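Local coordinates for protein aminotransferase class-III (Sphaerobacter thermophilus DSM 20745, PDB 6K8H) that belongs to the class-III aminotransferase family, a member of the wider PLP-dependent aminotransferase clan, and is also known as an omega-transaminase, at residues B[51-56]-B[76-80]; B[62-68]-B[407-413]; B[399-403]-B[414-418]. Numbering follows the deposited sequence.

Interaction 1. Residues B[51-56]-B[76-80]; sequences GRGAVI and HGHAD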
loop_
_atom_site.group_PDB
_atom_site.type_symbol
_atom_site.label_atom_id
_atom_site.label_comp_id
_atom_site.label_asym_id
_atom_site.label_seq_id
_atom_site.Cartn_x
_atom_site.Cartn_y
_atom_site.Cartn_z
ATOM N N GLY B 51 6.231 7.993 21.993
ATOM C CA GLY B 51 7.492 7.305 22.187
ATOM C C GLY B 51 8.646 8.280 22.144
ATOM O O GLY B 51 8.545 9.382 21.593
ATOM N N ARG B 52 9.758 7.859 22.737
ATOM C CA ARG B 52 10.991 8.634 22.666
ATOM C C ARG B 52 12.173 7.682 22.735
ATOM O O ARG B 52 12.290 6.905 23.688
ATOM C CB ARG B 52 11.063 9.671 23.789
ATOM C CG ARG B 52 10.800 9.096 25.173
ATOM C CD ARG B 52 10.914 10.146 26.260
ATOM N NE ARG B 52 11.099 9.527 27.570
ATOM C CZ ARG B 52 10.108 9.045 28.312
ATOM N NH1 ARG B 52 8.859 9.114 27.871
ATOM N NH2 ARG B 52 10.370 8.494 29.490
ATOM N N GLY B 53 13.038 7.750 21.733
ATOM C CA GLY B 53 14.189 6.864 21.692
ATOM C C GLY B 53 13.712 5.428 21.715
ATOM O O GLY B 53 12.859 5.017 20.917
ATOM N N ALA B 54 14.205 4.651 22.674
ATOM C CA ALA B 54 13.842 3.241 22.751
ATOM C C ALA B 54 12.640 2.971 23.642
ATOM O O ALA B 54 12.402 1.808 23.977
ATOM C CB ALA B 54 15.031 2.414 23.255
ATOM N N VAL B 55 11.903 3.998 24.061
ATOM C CA VAL B 55 10.821 3.842 25.029
ATOM C C VAL B 55 9.486 4.147 24.358
ATOM O O VAL B 55 9.334 5.192 23.714
ATOM C CB VAL B 55 11.031 4.742 26.258
ATOM C CG1 VAL B 55 9.860 4.612 27.208
ATOM C CG2 VAL B 55 12.342 4.379 26.964
ATOM N N ILE B 56 8.521 3.242 24.527
ATOM C CA ILE B 56 7.138 3.450 24.108
ATOM C C ILE B 56 6.273 3.656 25.353
ATOM O O ILE B 56 6.403 2.924 26.343
ATOM C CB ILE B 56 6.626 2.276 23.239
ATOM C CG1 ILE B 56 5.213 2.545 22.738
ATOM C CG2 ILE B 56 6.679 0.936 23.989
ATOM C CD1 ILE B 56 4.806 1.652 21.531
ATOM N N HIS B 76 15.541 3.254 14.072
ATOM C CA HIS B 76 16.075 4.327 14.907
ATOM C C HIS B 76 15.171 4.668 16.084
ATOM O O HIS B 76 15.383 5.694 16.737
ATOM C CB HIS B 76 16.354 5.578 14.072
ATOM C CG HIS B 76 17.392 5.357 13.020
ATOM N ND1 HIS B 76 18.671 4.934 13.315
ATOM C CD2 HIS B 76 17.332 5.463 11.674
ATOM C CE1 HIS B 76 19.360 4.807 12.195
ATOM N NE2 HIS B 76 18.567 5.114 11.183
ATOM N N GLY B 77 14.171 3.845 16.368
ATOM C CA GLY B 77 13.326 4.084 17.525
ATOM C C GLY B 77 12.342 5.212 17.289
ATOM O O GLY B 77 12.074 5.603 16.161
ATOM N N HIS B 78 11.818 5.757 18.386
ATOM C CA HIS B 78 10.701 6.696 18.319
ATOM C C HIS B 78 11.177 8.138 18.236
ATOM O O HIS B 78 12.107 8.540 18.941
ATOM C CB HIS B 78 9.792 6.555 19.541
ATOM C CG HIS B 78 9.137 5.218 19.655
ATOM N ND1 HIS B 78 8.001 4.880 18.948
ATOM C CD2 HIS B 78 9.477 4.122 20.370
ATOM C CE1 HIS B 78 7.660 3.639 19.238
ATOM N NE2 HIS B 78 8.534 3.158 20.102
ATOM N N ALA B 79 10.514 8.916 17.378
ATOM C CA ALA B 79 10.744 10.357 17.263
ATOM C C ALA B 79 12.231 10.680 17.112
ATOM O O ALA B 79 12.788 11.531 17.814
ATOM C CB ALA B 79 10.150 11.105 18.459
ATOM N N ASP B 80 12.869 9.998 16.174
ATOM C CA ASP B 80 14.266 10.281 15.903
ATOM C C ASP B 80 14.405 11.727 15.439
ATOM O O ASP B 80 13.685 12.145 14.520
ATOM C CB ASP B 80 14.819 9.335 14.843
ATOM C CG ASP B 80 16.230 9.704 14.429
ATOM O OD1 ASP B 80 17.182 9.236 15.080
ATOM O OD2 ASP B 80 16.383 10.480 13.467
#

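Interaction 2. Residues B[62-68]-B[407-413]; sequences EERLDFV and MGRGIFI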
loop_
_atom_site.group_PDB
_atom_site.type_symbol
_atom_site.label_atom_id
_atom_site.label_comp_id
_atom_site.label_asym_id
_atom_site.label_seq_id
_atom_site.Cartn_x
_atom_site.Cartn_y
_atom_site.Cartn_z
ATOM N N GLU B 62 2.095 3.862 31.164
ATOM C CA GLU B 62 3.075 2.816 31.444
ATOM C C GLU B 62 4.151 2.828 30.360
ATOM O O GLU B 62 3.839 2.801 29.168
ATOM C CB GLU B 62 2.378 1.456 31.519
ATOM C CG GLU B 62 3.273 0.264 31.918
ATOM C CD GLU B 62 2.480 -0.835 32.628
ATOM O OE1 GLU B 62 1.322 -0.562 33.011
ATOM O OE2 GLU B 62 3.003 -1.963 32.806
ATOM N N GLU B 63 5.413 2.887 30.768
ATOM C CA GLU B 63 6.522 2.959 29.826
ATOM C C GLU B 63 7.213 1.612 29.700
ATOM O O GLU B 63 7.441 0.920 30.696
ATOM C CB GLU B 63 7.531 4.021 30.259
ATOM C CG GLU B 63 6.885 5.288 30.753
ATOM C CD GLU B 63 7.857 6.448 30.838
ATOM O OE1 GLU B 63 9.083 6.199 30.933
ATOM O OE2 GLU B 63 7.390 7.609 30.799
ATOM N N ARG B 64 7.563 1.244 28.472
ATOM C CA ARG B 64 8.270 -0.007 28.243
ATOM C C ARG B 64 9.393 0.231 27.241
ATOM O O ARG B 64 9.286 1.089 26.363
ATOM C CB ARG B 64 7.325 -1.108 27.729
ATOM C CG ARG B 64 6.083 -1.368 28.595
ATOM C CD ARG B 64 5.090 -2.320 27.896
ATOM N NE ARG B 64 3.967 -2.685 28.774
ATOM C CZ ARG B 64 2.812 -2.022 28.855
ATOM N NH1 ARG B 64 2.597 -0.945 28.104
ATOM N NH2 ARG B 64 1.851 -2.446 29.680
ATOM N N LEU B 65 10.471 -0.535 27.370
ATOM C CA LEU B 65 11.486 -0.543 26.321
ATOM C C LEU B 65 10.929 -1.262 25.098
ATOM O O LEU B 65 10.415 -2.382 25.208
ATOM C CB LEU B 65 12.758 -1.232 26.810
ATOM C CG LEU B 65 13.612 -0.449 27.811
ATOM C CD1 LEU B 65 14.734 -1.327 28.321
ATOM C CD2 LEU B 65 14.166 0.817 27.158
ATOM N N ASP B 66 11.017 -0.620 23.931
ATOM C CA ASP B 66 10.345 -1.103 22.722
ATOM C C ASP B 66 11.302 -2.000 21.941
ATOM O O ASP B 66 12.265 -1.510 21.337
ATOM C CB ASP B 66 9.872 0.066 21.859
ATOM C CG ASP B 66 8.925 -0.364 20.743
ATOM O OD1 ASP B 66 8.926 -1.553 20.367
ATOM O OD2 ASP B 66 8.165 0.494 20.229
ATOM N N PHE B 67 11.057 -3.312 21.985
ATOM C CA PHE B 67 11.774 -4.283 21.167
ATOM C C PHE B 67 10.928 -4.799 20.005
ATOM O O PHE B 67 11.232 -5.856 19.442
ATOM C CB PHE B 67 12.261 -5.450 22.016
ATOM C CG PHE B 67 13.369 -5.085 22.952
ATOM C CD1 PHE B 67 13.096 -4.453 24.153
ATOM C CD2 PHE B 67 14.683 -5.371 22.631
ATOM C CE1 PHE B 67 14.129 -4.119 25.037
ATOM C CE2 PHE B 67 15.719 -5.040 23.493
ATOM C CZ PHE B 67 15.442 -4.410 24.693
ATOM N N VAL B 68 9.866 -4.087 19.643
ATOM C CA VAL B 68 9.059 -4.412 18.471
ATOM C C VAL B 68 9.284 -3.401 17.359
ATOM O O VAL B 68 9.503 -3.777 16.209
ATOM C CB VAL B 68 7.560 -4.510 18.829
ATOM C CG1 VAL B 68 6.745 -4.966 17.612
ATOM C CG2 VAL B 68 7.348 -5.432 20.017
ATOM N N MET B 407 5.772 -7.785 29.502
ATOM C CA MET B 407 4.961 -6.583 29.328
ATOM C C MET B 407 4.770 -5.849 30.644
ATOM O O MET B 407 4.796 -4.614 30.684
ATOM C CB MET B 407 3.596 -6.934 28.730
ATOM C CG MET B 407 3.617 -7.208 27.230
ATOM S SD MET B 407 3.879 -5.701 26.270
ATOM C CE MET B 407 2.327 -4.822 26.511
ATOM N N GLY B 408 4.536 -6.592 31.725
ATOM C CA GLY B 408 4.377 -5.943 33.012
ATOM C C GLY B 408 5.663 -5.499 33.671
ATOM O O GLY B 408 5.613 -4.839 34.712
ATOM N N ARG B 409 6.800 -5.851 33.069
ATOM C CA ARG B 409 8.144 -5.536 33.620
ATOM C C ARG B 409 8.891 -4.516 32.751
ATOM O O ARG B 409 10.116 -4.570 32.729
ATOM C CB ARG B 409 8.972 -6.801 33.845
ATOM C CG ARG B 409 8.509 -7.633 35.027
ATOM C CD ARG B 409 9.493 -8.725 35.375
ATOM N NE ARG B 409 8.952 -9.546 36.442
ATOM C CZ ARG B 409 9.115 -9.310 37.735
ATOM N NH1 ARG B 409 9.827 -8.270 38.145
ATOM N NH2 ARG B 409 8.563 -10.129 38.612
ATOM N N GLY B 410 8.172 -3.700 31.984
ATOM C CA GLY B 410 8.821 -2.673 31.202
ATOM C C GLY B 410 9.426 -3.135 29.897
ATOM O O GLY B 410 10.281 -2.434 29.351
ATOM N N ILE B 411 9.009 -4.286 29.371
ATOM C CA ILE B 411 9.519 -4.803 28.101
ATOM C C ILE B 411 8.351 -5.063 27.149
ATOM O O ILE B 411 7.418 -5.804 27.479
ATOM C CB ILE B 411 10.344 -6.090 28.289
ATOM C CG1 ILE B 411 11.525 -5.866 29.245
ATOM C CG2 ILE B 411 10.842 -6.591 26.932
ATOM C CD1 ILE B 411 12.648 -5.024 28.665
ATOM N N PHE B 412 8.421 -4.473 25.965
ATOM C CA PHE B 412 7.437 -4.670 24.908
ATOM C C PHE B 412 8.108 -5.496 23.817
ATOM O O PHE B 412 9.024 -5.012 23.147
ATOM C CB PHE B 412 6.947 -3.318 24.381
ATOM C CG PHE B 412 5.976 -3.405 23.230
ATOM C CD1 PHE B 412 4.906 -4.287 23.251
ATOM C CD2 PHE B 412 6.123 -2.564 22.138
ATOM C CE1 PHE B 412 4.014 -4.352 22.176
ATOM C CE2 PHE B 412 5.251 -2.612 21.062
ATOM C CZ PHE B 412 4.184 -3.511 21.085
ATOM N N ILE B 413 7.664 -6.745 23.652
ATOM C CA ILE B 413 8.184 -7.646 22.631
ATOM C C ILE B 413 6.982 -8.323 21.978
ATOM O O ILE B 413 5.868 -8.275 22.500
ATOM C CB ILE B 413 9.185 -8.687 23.202
ATOM C CG1 ILE B 413 10.031 -9.313 22.080
ATOM C CG2 ILE B 413 8.454 -9.730 24.051
ATOM C CD1 ILE B 413 11.322 -9.951 22.562
HETATM O O HOH W 1 5.568 -1.949 32.161
#

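Interaction 3. Residues B[399-403]-B[414-418]; sequences VGRVH and TPALF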
loop_
_atom_site.group_PDB
_atom_site.type_symbol
_atom_site.label_atom_id
_atom_site.label_comp_id
_atom_site.label_asym_id
_atom_site.label_seq_id
_atom_site.Cartn_x
_atom_site.Cartn_y
_atom_site.Cartn_z
ATOM N N VAL B 399 4.927 -19.540 26.677
ATOM C CA VAL B 399 5.415 -18.340 26.003
ATOM C C VAL B 399 4.503 -17.155 26.304
ATOM O O VAL B 399 4.976 -16.030 26.504
ATOM C CB VAL B 399 5.536 -18.597 24.487
ATOM C CG1 VAL B 399 5.768 -17.291 23.727
ATOM C CG2 VAL B 399 6.672 -19.578 24.202
ATOM N N GLY B 400 3.185 -17.388 26.345
ATOM C CA GLY B 400 2.258 -16.318 26.684
ATOM C C GLY B 400 2.470 -15.792 28.089
ATOM O O GLY B 400 2.375 -14.586 28.329
ATOM N N ARG B 401 2.741 -16.688 29.041
ATOM C CA ARG B 401 3.068 -16.225 30.392
ATOM C C ARG B 401 4.335 -15.366 30.388
ATOM O O ARG B 401 4.376 -14.298 31.014
ATOM C CB ARG B 401 3.235 -17.416 31.342
ATOM C CG ARG B 401 1.930 -18.034 31.835
ATOM C CD ARG B 401 2.157 -19.097 32.942
ATOM N NE ARG B 401 0.883 -19.538 33.517
ATOM C CZ ARG B 401 0.188 -18.836 34.409
ATOM N NH1 ARG B 401 0.646 -17.665 34.839
ATOM N NH2 ARG B 401 -0.966 -19.296 34.874
ATOM N N VAL B 402 5.374 -15.809 29.669
ATOM C CA VAL B 402 6.614 -15.033 29.633
ATOM C C VAL B 402 6.364 -13.666 29.005
ATOM O O VAL B 402 6.842 -12.636 29.499
ATOM C CB VAL B 402 7.716 -15.813 28.883
ATOM C CG1 VAL B 402 8.958 -14.942 28.663
ATOM C CG2 VAL B 402 8.082 -17.074 29.648
ATOM N N HIS B 403 5.587 -13.629 27.917
ATOM C CA HIS B 403 5.315 -12.364 27.242
ATOM C C HIS B 403 4.530 -11.410 28.139
ATOM O O HIS B 403 4.866 -10.224 28.245
ATOM C CB HIS B 403 4.565 -12.622 25.934
ATOM C CG HIS B 403 4.082 -11.377 25.259
ATOM N ND1 HIS B 403 2.799 -10.899 25.407
ATOM C CD2 HIS B 403 4.717 -10.506 24.441
ATOM C CE1 HIS B 403 2.660 -9.789 24.705
ATOM N NE2 HIS B 403 3.808 -9.529 24.105
ATOM N N THR B 414 7.196 -8.918 20.798
ATOM C CA THR B 414 6.090 -9.601 20.142
ATOM C C THR B 414 5.649 -10.820 20.949
ATOM O O THR B 414 6.430 -11.389 21.720
ATOM C CB THR B 414 6.454 -10.048 18.726
ATOM O OG1 THR B 414 7.469 -11.059 18.774
ATOM C CG2 THR B 414 6.914 -8.865 17.878
ATOM N N PRO B 415 4.405 -11.259 20.764
ATOM C CA PRO B 415 3.953 -12.476 21.459
ATOM C C PRO B 415 4.817 -13.697 21.186
ATOM O O PRO B 415 4.905 -14.575 22.049
ATOM C CB PRO B 415 2.530 -12.668 20.930
ATOM C CG PRO B 415 2.078 -11.274 20.588
ATOM C CD PRO B 415 3.299 -10.562 20.073
ATOM N N ALA B 416 5.475 -13.781 20.026
ATOM C CA ALA B 416 6.314 -14.940 19.756
ATOM C C ALA B 416 7.671 -14.851 20.446
ATOM O O ALA B 416 8.415 -15.836 20.433
ATOM C CB ALA B 416 6.514 -15.112 18.239
ATOM N N LEU B 417 7.973 -13.718 21.095
ATOM C CA LEU B 417 9.304 -13.399 21.612
ATOM C C LEU B 417 10.301 -13.213 20.468
ATOM O O LEU B 417 11.499 -13.480 20.610
ATOM C CB LEU B 417 9.804 -14.436 22.638
ATOM C CG LEU B 417 8.820 -14.780 23.764
ATOM C CD1 LEU B 417 9.440 -15.720 24.780
ATOM C CD2 LEU B 417 8.268 -13.532 24.465
ATOM N N PHE B 418 9.776 -12.644 19.386
ATOM C CA PHE B 418 10.604 -12.165 18.260
ATOM C C PHE B 418 10.833 -10.684 18.571
ATOM O O PHE B 418 9.868 -9.993 18.885
ATOM C CB PHE B 418 9.873 -12.297 16.927
ATOM C CG PHE B 418 10.501 -11.483 15.827
ATOM C CD1 PHE B 418 11.743 -11.821 15.322
ATOM C CD2 PHE B 418 9.861 -10.366 15.313
ATOM C CE1 PHE B 418 12.321 -11.076 14.309
ATOM C CE2 PHE B 418 10.444 -9.620 14.304
ATOM C CZ PHE B 418 11.674 -9.974 13.806
#

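Interaction 1. Residues B[51-56]-B[76-80]
Two backbone hydrogen bonds join the tip of a beta hairpin to the loop ahead of helix 81-91: His78 N donates to Gly53 O at 2.8 Å, almost linearly, and Gly53 N donates to His78 O at 3.0 Å with a more bent geometry. Together they make a single antiparallel bridge of the hydrogen-bonded type. The hairpin links strands 48-52 and 55-58 through a type II' turn from Arg52 to Val55, closed by Arg52 N to Val55 O at 2.9 Å and Val55 N to Arg52 O at 3.0 Å. Gly53 has the positive phi that this turn asks of its second residue and that glycine tolerates best. A longer CA-H...O contact, Gly77 CA to Gly53 O at 3.5 Å, adds to the bridge.

Glycine matters for space as well. A CB on Gly51 would collide with the ring of His78, and one on Gly77 with Gly53 O. The His78 side chain fills the space beside Gly51, its NE2 hydrogen-bonded to Asp66 and its ring meeting Phe97 of the second subunit, so this edge of the small sheet lies at the dimer interface. Beyond the bridge, Asp80 caps the helix by accepting from Ile83 N. Packing is completed by Ala79 CB at 3.9 Å from Gly51 O and, at the ring, by His78 NE2 lying 3.8 Å from Ile56 CB.

Interaction 2. Residues B[62-68]-B[407-413]
A short parallel pairing illustrates how residues more than 300 positions apart can finish one sheet. Its backbone hydrogen bonds run Leu65 N to Gly410 O (2.8 Å), Phe412 N to Leu65 O (3.0 Å) and Phe67 N to Phe412 O (2.9 Å), setting Leu65 beside Ile411 and Asp66 beside Phe412. Gly410, with positive phi, carries the chain from helix to strand.

Polar side chains act at both ends, across the segments at one and within 62-68 at the other. Arg64 NE donates to Met407 O at 2.8 Å, close to the helix end, while a water bridges Glu62 OE2 (2.6 Å) and Met407 O (3.1 Å). Glu62 also accepts from the backbone of Asn10, and Arg64 forms a salt bridge to Asp58. At the other end Asp66 OD1 accepts from Val68 N at 2.8 Å, an Asx turn, and from Asn69 N just beyond.

Apolar contacts occupy both faces. Leu65 CB and Phe67 CE1 approach Ile411 CD1 at 4.2 and 4.0 Å; on the face of Asp66 and Phe412, Val68 CG2 sits 3.7 Å from the Phe412 ring centroid in a CH-pi contact over the ring.

Strand 411-412 is an outer strand, within this chain, of a four-stranded mixed sheet, with strand 63-66 between it and strand 55-58. Helix 427-445 covers the Leu65 and Ile411 face, whereas Val68 and Phe412 pack against Ala98 and Met99 of the second subunit.

Interaction 3. Residues B[399-403]-B[414-418]
Helix 393-408 packs here against a type I beta turn, Thr414 to Leu417, which leads into strand 418-420; the chain therefore folds back from strand 411-412 onto the helix that precedes it. No hydrogen bond crosses between the two segments, so the fit depends on side-chain shape. Val399, Val402 and His403 all have chi1 in the t well, and their CA-to-CB bonds point toward the turn. From the first of these, CG1 of Val399 comes 3.3 Å from Pro415 O and 4.0 Å from Leu417 CG; almost one turn along the helix, Val402 CG1 lies 4.0 Å from Leu417 CD1.

Leu417 answers from the turn. Its CA-to-CB bond points sideways, but the m,t rotamer carries the methyls over to the helix, where CD2 lies 4.1 Å from His403 CB. The two valines also meet Leu378, making the apolar patch part of a larger cluster, and Val402 reaches Phe437 of helix 427-445.

Inside the turn, Leu417 N donates to Thr414 O at 2.9 Å, and Thr414, with chi1 in the p well, turns its hydroxyl to Phe418 O, OG1 donating at 2.6 Å. His403 NE2 makes a weak hydrogen bond to Ile413 O. With chi2 at -97°, the imidazole plane stands nearly at right angles to the plane of its CA, CB and CG atoms. One ring face receives a CH-pi contact, with Pro415 CA 3.9 Å from the ring centroid.

The three contacts show how chemistry changes with place in the fold. Interaction 2 is the most buried and covers more than twice the area of either of the others, which are both partly buried. Interactions 1 and 2 share the four-stranded sheet, where strands 55-58 and 63-66 are neighbours, and touch through His78 NE2 and Asp66 OD2, 2.7 Å apart; both also meet the second subunit. Interactions 2 and 3 both use helix 393-408, but interaction 3 touches no other protein chain of the assembly. Backbone hydrogen bonds dominate interaction 1, interaction 2 adds charged and apolar side chains, and interaction 3 relies on apolar and CH-pi contacts. Interactions 1 and 3 do not touch.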